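PDB 6WBT: cellulase IBT99 from Metagenomes, which probably hydrolyses 6-phospho-alpha-glucosides as a family 4 glycosidase, and binds NAD, manganese and glucose 6-phosphate. Local coordinates for residues A[152-161]-A[390-401]; A[185-195]-A[207-218]. All coordinates share one frame; numbering follows the deposited sequence.

Overall arrangement
Along the chain the segments come in the order 152-161, 185-195, 207-218 and 390-401, so both halves of contact 2 fall between the halves of contact 1. The centres of the two contacts are 34 Å apart, and their nearest atoms are about 17 Å apart. Contact 1 packs helix 151-161, which links strands 143-146 and 167-170 of the large mixed sheet, against the long helix 380-402. It thus joins the Rossmann-like family region to the C-terminal family region. Contact 2 closes a hairpin in a separate small antiparallel sheet. The two lie near different neighbours in the tetramer: contact 1 faces the second subunit, contact 2 the third.

Contact 1. Residues A[152-161]-A[390-401]; sequences AIVAKATYKL and DACEGLLVEAAI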
loop_
_atom_site.group_PDB
_atom_site.type_symbol
_atom_site.label_atom_id
_atom_site.label_comp_id
_atom_site.label_asym_id
_atom_site.label_seq_id
_atom_site.Cartn_x
_atom_site.Cartn_y
_atom_site.Cartn_z
ATOM N N ALA A 152 11.122 -0.781 22.476
ATOM C CA ALA A 152 10.336 -1.217 21.326
ATOM C C ALA A 152 8.878 -1.444 21.709
ATOM O O ALA A 152 7.964 -0.991 21.011
ATOM C CB ALA A 152 10.938 -2.489 20.730
ATOM N N ILE A 153 8.641 -2.142 22.821
ATOM C CA ILE A 153 7.276 -2.487 23.202
ATOM C C ILE A 153 6.546 -1.271 23.763
ATOM O O ILE A 153 5.366 -1.050 23.466
ATOM C CB ILE A 153 7.283 -3.659 24.200
ATOM C CG1 ILE A 153 7.886 -4.905 23.547
ATOM C CG2 ILE A 153 5.876 -3.944 24.706
ATOM C CD1 ILE A 153 8.049 -6.071 24.493
ATOM N N VAL A 154 7.232 -0.460 24.572
ATOM C CA VAL A 154 6.558 0.666 25.211
ATOM C C VAL A 154 6.217 1.748 24.194
ATOM O O VAL A 154 5.200 2.437 24.331
ATOM C CB VAL A 154 7.409 1.221 26.371
ATOM C CG1 VAL A 154 7.711 0.123 27.380
ATOM C CG2 VAL A 154 8.693 1.853 25.855
ATOM N N ALA A 155 7.040 1.913 23.154
ATOM C CA ALA A 155 6.750 2.928 22.147
ATOM C C ALA A 155 5.553 2.531 21.295
ATOM O O ALA A 155 4.704 3.372 20.977
ATOM C CB ALA A 155 7.977 3.169 21.268
ATOM N N LYS A 156 5.467 1.254 20.916
ATOM C CA LYS A 156 4.311 0.784 20.164
ATOM C C LYS A 156 3.046 0.810 21.011
ATOM O O LYS A 156 1.951 1.025 20.479
ATOM C CB LYS A 156 4.570 -0.627 19.633
ATOM C CG LYS A 156 3.524 -1.125 18.650
ATOM C CD LYS A 156 3.784 -2.569 18.252
ATOM C CE LYS A 156 3.997 -2.700 16.754
ATOM N NZ LYS A 156 5.224 -1.989 16.300
ATOM N N ALA A 157 3.174 0.601 22.322
ATOM C CA ALA A 157 2.007 0.628 23.195
ATOM C C ALA A 157 1.561 2.057 23.479
ATOM O O ALA A 157 0.369 2.372 23.396
ATOM C CB ALA A 157 2.308 -0.115 24.497
ATOM N N THR A 158 2.509 2.939 23.812
ATOM C CA THR A 158 2.155 4.325 24.103
ATOM C C THR A 158 1.620 5.043 22.870
ATOM O O THR A 158 0.767 5.928 22.995
ATOM C CB THR A 158 3.361 5.077 24.670
ATOM O OG1 THR A 158 4.502 4.862 23.831
ATOM C CG2 THR A 158 3.671 4.604 26.086
ATOM N N TYR A 159 2.102 4.682 21.676
ATOM C CA TYR A 159 1.601 5.326 20.465
ATOM C C TYR A 159 0.180 4.887 20.139
ATOM O O TYR A 159 -0.600 5.675 19.594
ATOM C CB TYR A 159 2.522 5.033 19.280
ATOM C CG TYR A 159 1.951 5.486 17.955
ATOM C CD1 TYR A 159 1.692 6.829 17.714
ATOM C CD2 TYR A 159 1.665 4.573 16.948
ATOM C CE1 TYR A 159 1.166 7.250 16.508
ATOM C CE2 TYR A 159 1.142 4.986 15.736
ATOM C CZ TYR A 159 0.895 6.326 15.522
ATOM O OH TYR A 159 0.373 6.746 14.320
ATOM N N LYS A 160 -0.172 3.641 20.459
ATOM C CA LYS A 160 -1.531 3.170 20.223
ATOM C C LYS A 160 -2.507 3.716 21.255
ATOM O O LYS A 160 -3.642 4.067 20.912
ATOM C CB LYS A 160 -1.573 1.641 20.221
ATOM C CG LYS A 160 -2.951 1.072 19.924
ATOM C CD LYS A 160 -2.868 -0.372 19.457
ATOM C CE LYS A 160 -4.237 -0.884 19.031
ATOM N NZ LYS A 160 -4.182 -2.231 18.397
ATOM N N LEU A 161 -2.098 3.786 22.523
ATOM C CA LEU A 161 -3.029 4.219 23.558
ATOM C C LEU A 161 -3.079 5.740 23.657
ATOM O O LEU A 161 -4.163 6.329 23.738
ATOM C CB LEU A 161 -2.648 3.589 24.898
ATOM C CG LEU A 161 -2.889 2.083 25.020
ATOM C CD1 LEU A 161 -2.286 1.545 26.304
ATOM C CD2 LEU A 161 -4.379 1.765 24.955
ATOM N N ASP A 390 7.541 -7.336 14.663
ATOM C CA ASP A 390 6.475 -6.343 14.756
ATOM C C ASP A 390 5.135 -7.005 15.050
ATOM O O ASP A 390 4.319 -6.466 15.806
ATOM C CB ASP A 390 6.401 -5.524 13.469
ATOM C CG ASP A 390 5.582 -4.260 13.630
ATOM O OD1 ASP A 390 6.038 -3.346 14.348
ATOM O OD2 ASP A 390 4.484 -4.180 13.041
ATOM N N ALA A 391 4.890 -8.177 14.459
ATOM C CA ALA A 391 3.699 -8.940 14.810
ATOM C C ALA A 391 3.786 -9.454 16.240
ATOM O O ALA A 391 2.791 -9.438 16.974
ATOM C CB ALA A 391 3.506 -10.097 13.831
ATOM N N CYS A 392 4.972 -9.908 16.654
ATOM C CA CYS A 392 5.162 -10.364 18.027
ATOM C C CYS A 392 4.909 -9.237 19.021
ATOM O O CYS A 392 4.132 -9.391 19.970
ATOM C CB CYS A 392 6.575 -10.924 18.197
ATOM S SG CYS A 392 7.080 -11.169 19.909
ATOM N N GLU A 393 5.561 -8.090 18.816
ATOM C CA GLU A 393 5.344 -6.951 19.701
ATOM C C GLU A 393 3.933 -6.397 19.566
ATOM O O GLU A 393 3.371 -5.892 20.544
ATOM C CB GLU A 393 6.377 -5.861 19.414
ATOM C CG GLU A 393 7.815 -6.301 19.630
ATOM C CD GLU A 393 8.818 -5.235 19.235
ATOM O OE1 GLU A 393 8.397 -4.199 18.678
ATOM O OE2 GLU A 393 10.026 -5.433 19.480
ATOM N N GLY A 394 3.345 -6.484 18.371
ATOM C CA GLY A 394 1.979 -6.017 18.197
ATOM C C GLY A 394 0.969 -6.879 18.930
ATOM O O GLY A 394 0.027 -6.363 19.539
ATOM N N LEU A 395 1.150 -8.201 18.883
ATOM C CA LEU A 395 0.254 -9.096 19.608
ATOM C C LEU A 395 0.400 -8.937 21.115
ATOM O O LEU A 395 -0.567 -9.148 21.856
ATOM C CB LEU A 395 0.515 -10.546 19.201
ATOM C CG LEU A 395 0.128 -10.943 17.775
ATOM C CD1 LEU A 395 0.762 -12.272 17.402
ATOM C CD2 LEU A 395 -1.383 -11.006 17.624
ATOM N N LEU A 396 1.594 -8.569 21.587
ATOM C CA LEU A 396 1.792 -8.378 23.019
ATOM C C LEU A 396 1.118 -7.107 23.515
ATOM O O LEU A 396 0.634 -7.065 24.652
ATOM C CB LEU A 396 3.285 -8.349 23.345
ATOM C CG LEU A 396 3.640 -8.479 24.826
ATOM C CD1 LEU A 396 3.307 -9.873 25.332
ATOM C CD2 LEU A 396 5.105 -8.154 25.061
ATOM N N VAL A 397 1.080 -6.061 22.685
ATOM C CA VAL A 397 0.377 -4.840 23.064
ATOM C C VAL A 397 -1.127 -5.082 23.096
ATOM O O VAL A 397 -1.833 -4.580 23.979
ATOM C CB VAL A 397 0.752 -3.691 22.111
ATOM C CG1 VAL A 397 -0.075 -2.451 22.415
ATOM C CG2 VAL A 397 2.236 -3.379 22.219
ATOM N N GLU A 398 -1.640 -5.863 22.141
ATOM C CA GLU A 398 -3.060 -6.199 22.146
ATOM C C GLU A 398 -3.430 -7.055 23.350
ATOM O O GLU A 398 -4.572 -6.999 23.822
ATOM C CB GLU A 398 -3.435 -6.919 20.850
ATOM C CG GLU A 398 -3.202 -6.098 19.594
ATOM C CD GLU A 398 -3.466 -6.887 18.327
ATOM O OE1 GLU A 398 -3.881 -8.060 18.430
ATOM O OE2 GLU A 398 -3.256 -6.333 17.228
ATOM N N ALA A 399 -2.484 -7.849 23.859
ATOM C CA ALA A 399 -2.752 -8.652 25.047
ATOM C C ALA A 399 -2.918 -7.782 26.287
ATOM O O ALA A 399 -3.679 -8.137 27.194
ATOM C CB ALA A 399 -1.630 -9.669 25.256
ATOM N N ALA A 400 -2.219 -6.647 26.345
ATOM C CA ALA A 400 -2.360 -5.736 27.475
ATOM C C ALA A 400 -3.638 -4.914 27.388
ATOM O O ALA A 400 -4.224 -4.574 28.423
ATOM C CB ALA A 400 -1.146 -4.810 27.559
ATOM N N ILE A 401 -4.084 -4.589 26.175
ATOM C CA ILE A 401 -5.284 -3.776 26.012
ATOM C C ILE A 401 -6.537 -4.629 26.163
ATOM O O ILE A 401 -7.457 -4.281 26.910
ATOM C CB ILE A 401 -5.256 -3.056 24.650
ATOM C CG1 ILE A 401 -4.066 -2.097 24.576
ATOM C CG2 ILE A 401 -6.566 -2.318 24.409
ATOM C CD1 ILE A 401 -3.901 -1.437 23.225
#
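Lys156 fits knob-into-hole among Asp390, Glu393, Gly394 and Val397 of the facing helix. The two helices cross at -54°, with their segment axes 9.6 Å apart at closest approach. The one salt bridge between the two segments is at the Lys156 tip. With CG anti to the backbone N (chi1 -171°), the chain runs over the other helix, where CD lies 3.9 Å from CA of Gly394. It then bends, and NZ forms a salt bridge to OD1 of Asp390 at 2.5 Å. NZ meets that oxygen on its syn side, 33° out of the carboxylate plane. Weak bonds to Thr358 and Asp356 add to the hold on NZ. Cutting this side chain back to an alanine is likely to leave Asp390 without its lysine mate and open a gap over Gly394. The Glu393 carboxylate lies beside the Ala152 methyl.

The rest is mostly apolar. Ile153 CD1 meets Leu396 CD2 at 3.7 Å. Both methyls of Val397 rest on Ala157, with CG1 3.9 Å from its CB. Farther along, Leu161 CD2 touches Ile401 CD1 at 3.7 Å, the two side chains running in opposite directions.

Glu398 turns its carboxylate to Lys407 and to Arg380 of the second subunit. The chemistry therefore implies an apolar seam between the helices, with an ion pair at the Asp390 end of 390-401. There the buried charge of Lys156 is probably balanced by Asp390, with polar neighbours helping.

Contact 2. Residues A[185-195]-A[207-218]; sequences LDCKLEDIESD and HVRCKGVDVTDK
Residues 192-195 and 207-210 form an antiparallel beta hairpin of the small sheet, and a disulfide ties the hairpin to the chain leading into it. Ile192-Cys210 and Ser194-Val208 are non-hydrogen-bonded pairs; Glu193-Arg209 is a hydrogen-bonded pair. Arg209 N donates to Glu193 O at 3.0 Å, while the return bond from Glu193 N is weak. Lys211, the second residue of the type I' turn from Cys210 to Val213, donates its N to Asp191 O at 2.9 Å.

The face of Glu193, Asp195 and Arg209 carries a salt-bridge network. Arg209 grips Asp195 end-on: NH1 meets OD1 at 2.9 Å and NH2 meets OD2 at 3.0 Å. Both oxygens lie near the guanidinium plane, yet the carboxylate is turned 45° from it. NH1 also reaches Glu193 OE2 at 3.2 Å, on the anti lone pair of that oxygen. A water accepts from Arg209 NE and donates weakly to Glu193 OE2. Glu193 has its main partner in Arg337 of the third subunit; Asp195 is also bridged by Arg339 of its own chain.

On the face of Ile192 and Cys210, Cys210 SG bonds to Cys187 SG of the preceding loop at 2.0 Å, with chi3 94°. Ile192 CD1 packs 3.8 Å from Cys210 CB. Nearby, Leu185 CD1 touches Val215 CG2 at 3.5 Å.

Backbone bonds thus join the strands, the disulfide ties strand 207-210 to the incoming chain, and the acidic pair probably offsets the arginines gathered at this subunit boundary.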
loop_
_atom_site.group_PDB
_atom_site.type_symbol
_atom_site.label_atom_id
_atom_site.label_comp_id
_atom_site.label_asym_id
_atom_site.label_seq_id
_atom_site.Cartn_x
_atom_site.Cartn_y
_atom_site.Cartn_z
ATOM N N LEU A 185 38.090 3.408 13.775
ATOM C CA LEU A 185 38.589 4.296 12.734
ATOM C C LEU A 185 39.501 5.390 13.271
ATOM O O LEU A 185 40.016 6.185 12.477
ATOM C CB LEU A 185 37.416 4.939 11.991
ATOM C CG LEU A 185 36.349 3.985 11.461
ATOM C CD1 LEU A 185 35.039 4.724 11.273
ATOM C CD2 LEU A 185 36.798 3.347 10.157
ATOM N N ASP A 186 39.712 5.444 14.587
ATOM C CA ASP A 186 40.408 6.559 15.231
ATOM C C ASP A 186 39.758 7.885 14.840
ATOM O O ASP A 186 40.426 8.892 14.596
ATOM C CB ASP A 186 41.905 6.540 14.905
ATOM C CG ASP A 186 42.719 7.403 15.850
ATOM O OD1 ASP A 186 43.563 8.185 15.365
ATOM O OD2 ASP A 186 42.502 7.310 17.077
ATOM N N CYS A 187 38.429 7.867 14.771
ATOM C CA CYS A 187 37.608 9.014 14.417
ATOM C C CYS A 187 36.891 9.527 15.659
ATOM O O CYS A 187 36.530 8.755 16.550
ATOM C CB CYS A 187 36.580 8.637 13.343
ATOM S SG CYS A 187 35.480 9.971 12.799
ATOM N N LYS A 188 36.688 10.838 15.711
ATOM C CA LYS A 188 35.977 11.450 16.823
ATOM C C LYS A 188 34.477 11.208 16.691
ATOM O O LYS A 188 33.921 11.251 15.589
ATOM C CB LYS A 188 36.276 12.950 16.879
ATOM C CG LYS A 188 37.766 13.258 16.972
ATOM C CD LYS A 188 38.391 12.578 18.183
ATOM C CE LYS A 188 39.909 12.504 18.077
ATOM N NZ LYS A 188 40.375 11.195 17.532
ATOM N N LEU A 189 33.824 10.947 17.829
ATOM C CA LEU A 189 32.409 10.587 17.813
ATOM C C LEU A 189 31.542 11.716 17.270
ATOM O O LEU A 189 30.476 11.459 16.700
ATOM C CB LEU A 189 31.952 10.194 19.218
ATOM C CG LEU A 189 30.522 9.667 19.361
ATOM C CD1 LEU A 189 30.331 8.395 18.550
ATOM C CD2 LEU A 189 30.177 9.431 20.823
ATOM N N GLU A 190 31.980 12.967 17.434
ATOM C CA GLU A 190 31.235 14.082 16.860
ATOM C C GLU A 190 31.170 13.988 15.341
ATOM O O GLU A 190 30.177 14.406 14.735
ATOM C CB GLU A 190 31.864 15.414 17.278
ATOM C CG GLU A 190 31.884 15.672 18.780
ATOM C CD GLU A 190 33.145 15.158 19.451
ATOM O OE1 GLU A 190 33.533 13.999 19.191
ATOM O OE2 GLU A 190 33.754 15.918 20.232
ATOM N N ASP A 191 32.205 13.435 14.711
ATOM C CA ASP A 191 32.272 13.376 13.258
ATOM C C ASP A 191 31.576 12.154 12.677
ATOM O O ASP A 191 31.580 11.988 11.451
ATOM C CB ASP A 191 33.732 13.397 12.800
ATOM C CG ASP A 191 34.520 14.543 13.406
ATOM O OD1 ASP A 191 33.919 15.601 13.684
ATOM O OD2 ASP A 191 35.743 14.382 13.606
ATOM N N ILE A 192 30.989 11.304 13.511
ATOM C CA ILE A 192 30.367 10.071 13.046
ATOM C C ILE A 192 28.894 10.333 12.767
ATOM O O ILE A 192 28.256 11.193 13.386
ATOM C CB ILE A 192 30.570 8.926 14.065
ATOM C CG1 ILE A 192 30.821 7.599 13.344
ATOM C CG2 ILE A 192 29.376 8.799 15.003
ATOM C CD1 ILE A 192 32.120 7.556 12.563
ATOM N N GLU A 193 28.361 9.594 11.796
ATOM C CA GLU A 193 26.955 9.670 11.419
ATOM C C GLU A 193 26.651 8.479 10.526
ATOM O O GLU A 193 27.421 8.178 9.610
ATOM C CB GLU A 193 26.629 10.988 10.703
ATOM C CG GLU A 193 25.263 11.003 10.036
ATOM C CD GLU A 193 24.856 12.381 9.547
ATOM O OE1 GLU A 193 24.949 13.348 10.331
ATOM O OE2 GLU A 193 24.432 12.494 8.377
ATOM N N SER A 194 25.542 7.802 10.802
ATOM C CA SER A 194 25.221 6.559 10.129
ATOM C C SER A 194 23.759 6.549 9.716
ATOM O O SER A 194 22.916 7.211 10.328
ATOM C CB SER A 194 25.514 5.349 11.023
ATOM O OG SER A 194 24.749 5.408 12.215
ATOM N N ASP A 195 23.480 5.795 8.657
ATOM C CA ASP A 195 22.127 5.495 8.219
ATOM C C ASP A 195 21.695 4.165 8.824
ATOM O O ASP A 195 22.448 3.187 8.798
ATOM C CB ASP A 195 22.050 5.431 6.692
ATOM C CG ASP A 195 22.552 6.699 6.029
ATOM O OD1 ASP A 195 22.211 7.797 6.513
ATOM O OD2 ASP A 195 23.293 6.597 5.029
ATOM N N HIS A 207 24.866 2.514 6.173
ATOM C CA HIS A 207 26.040 3.294 5.812
ATOM C C HIS A 207 26.548 4.032 7.039
ATOM O O HIS A 207 25.755 4.509 7.855
ATOM C CB HIS A 207 25.735 4.301 4.694
ATOM C CG HIS A 207 25.384 3.667 3.384
ATOM N ND1 HIS A 207 24.091 3.609 2.908
ATOM C CD2 HIS A 207 26.156 3.065 2.449
ATOM C CE1 HIS A 207 24.083 2.999 1.736
ATOM N NE2 HIS A 207 25.324 2.659 1.434
ATOM N N VAL A 208 27.871 4.116 7.172
ATOM C CA VAL A 208 28.520 4.856 8.248
ATOM C C VAL A 208 29.609 5.723 7.634
ATOM O O VAL A 208 30.353 5.271 6.758
ATOM C CB VAL A 208 29.115 3.919 9.323
ATOM C CG1 VAL A 208 29.706 4.731 10.467
ATOM C CG2 VAL A 208 28.061 2.954 9.841
ATOM N N ARG A 209 29.703 6.970 8.093
ATOM C CA ARG A 209 30.653 7.918 7.531
ATOM C C ARG A 209 31.275 8.755 8.638
ATOM O O ARG A 209 30.582 9.212 9.550
ATOM C CB ARG A 209 29.977 8.825 6.490
ATOM C CG ARG A 209 28.653 9.410 6.947
ATOM C CD ARG A 209 27.875 10.018 5.791
ATOM N NE ARG A 209 26.508 10.351 6.181
ATOM C CZ ARG A 209 25.484 9.506 6.105
ATOM N NH1 ARG A 209 24.274 9.892 6.483
ATOM N NH2 ARG A 209 25.671 8.276 5.651
ATOM N N CYS A 210 32.590 8.945 8.550
ATOM C CA CYS A 210 33.346 9.788 9.469
ATOM C C CYS A 210 33.797 11.035 8.719
ATOM O O CYS A 210 34.457 10.928 7.679
ATOM C CB CYS A 210 34.547 9.039 10.044
ATOM S SG CYS A 210 35.816 10.097 10.800
ATOM N N LYS A 211 33.439 12.207 9.248
ATOM C CA LYS A 211 33.749 13.489 8.611
ATOM C C LYS A 211 33.220 13.531 7.179
ATOM O O LYS A 211 33.869 14.045 6.266
ATOM C CB LYS A 211 35.252 13.780 8.654
ATOM C CG LYS A 211 35.757 14.216 10.023
ATOM C CD LYS A 211 37.278 14.238 10.101
ATOM C CE LYS A 211 37.887 15.280 9.178
ATOM N NZ LYS A 211 39.371 15.319 9.310
ATOM N N GLY A 212 32.023 12.976 6.982
ATOM C CA GLY A 212 31.401 12.922 5.679
ATOM C C GLY A 212 31.896 11.824 4.764
ATOM O O GLY A 212 31.196 11.478 3.804
ATOM N N VAL A 213 33.071 11.259 5.020
ATOM C CA VAL A 213 33.630 10.236 4.144
ATOM C C VAL A 213 33.069 8.880 4.551
ATOM O O VAL A 213 33.164 8.482 5.717
ATOM C CB VAL A 213 35.164 10.241 4.193
ATOM C CG1 VAL A 213 35.726 9.130 3.319
ATOM C CG2 VAL A 213 35.697 11.592 3.744
ATOM N N ASP A 214 32.472 8.173 3.591
ATOM C CA ASP A 214 31.897 6.861 3.863
ATOM C C ASP A 214 32.989 5.898 4.308
ATOM O O ASP A 214 33.992 5.716 3.611
ATOM C CB ASP A 214 31.179 6.331 2.620
ATOM C CG ASP A 214 30.309 5.113 2.911
ATOM O OD1 ASP A 214 30.792 4.163 3.564
ATOM O OD2 ASP A 214 29.136 5.105 2.486
ATOM N N VAL A 215 32.793 5.290 5.474
ATOM C CA VAL A 215 33.748 4.360 6.059
ATOM C C VAL A 215 33.099 3.011 6.356
ATOM O O VAL A 215 33.586 2.258 7.193
ATOM C CB VAL A 215 34.392 4.955 7.324
ATOM C CG1 VAL A 215 35.345 6.082 6.958
ATOM C CG2 VAL A 215 33.314 5.454 8.271
ATOM N N THR A 216 31.995 2.696 5.673
ATOM C CA THR A 216 31.281 1.453 5.945
ATOM C C THR A 216 32.116 0.240 5.549
ATOM O O THR A 216 32.229 -0.723 6.316
ATOM C CB THR A 216 29.941 1.445 5.209
ATOM O OG1 THR A 216 29.244 2.669 5.470
ATOM C CG2 THR A 216 29.086 0.275 5.672
ATOM N N ASP A 217 32.713 0.275 4.354
ATOM C CA ASP A 217 33.514 -0.856 3.892
ATOM C C ASP A 217 34.727 -1.081 4.785
ATOM O O ASP A 217 35.140 -2.225 5.007
ATOM C CB ASP A 217 33.949 -0.636 2.442
ATOM C CG ASP A 217 32.855 -0.974 1.449
ATOM O OD1 ASP A 217 31.790 -1.465 1.878
ATOM O OD2 ASP A 217 33.062 -0.752 0.236
ATOM N N LYS A 218 35.313 -0.002 5.309
ATOM C CA LYS A 218 36.463 -0.150 6.194
ATOM C C LYS A 218 36.047 -0.710 7.549
ATOM O O LYS A 218 36.783 -1.496 8.155
ATOM C CB LYS A 218 37.173 1.193 6.365
ATOM C CG LYS A 218 38.543 1.090 7.014
ATOM C CD LYS A 218 39.066 2.459 7.425
ATOM C CE LYS A 218 38.972 3.459 6.285
ATOM N NZ LYS A 218 39.755 3.027 5.096
HETATM O O HOH W 1 27.308 12.986 7.076
#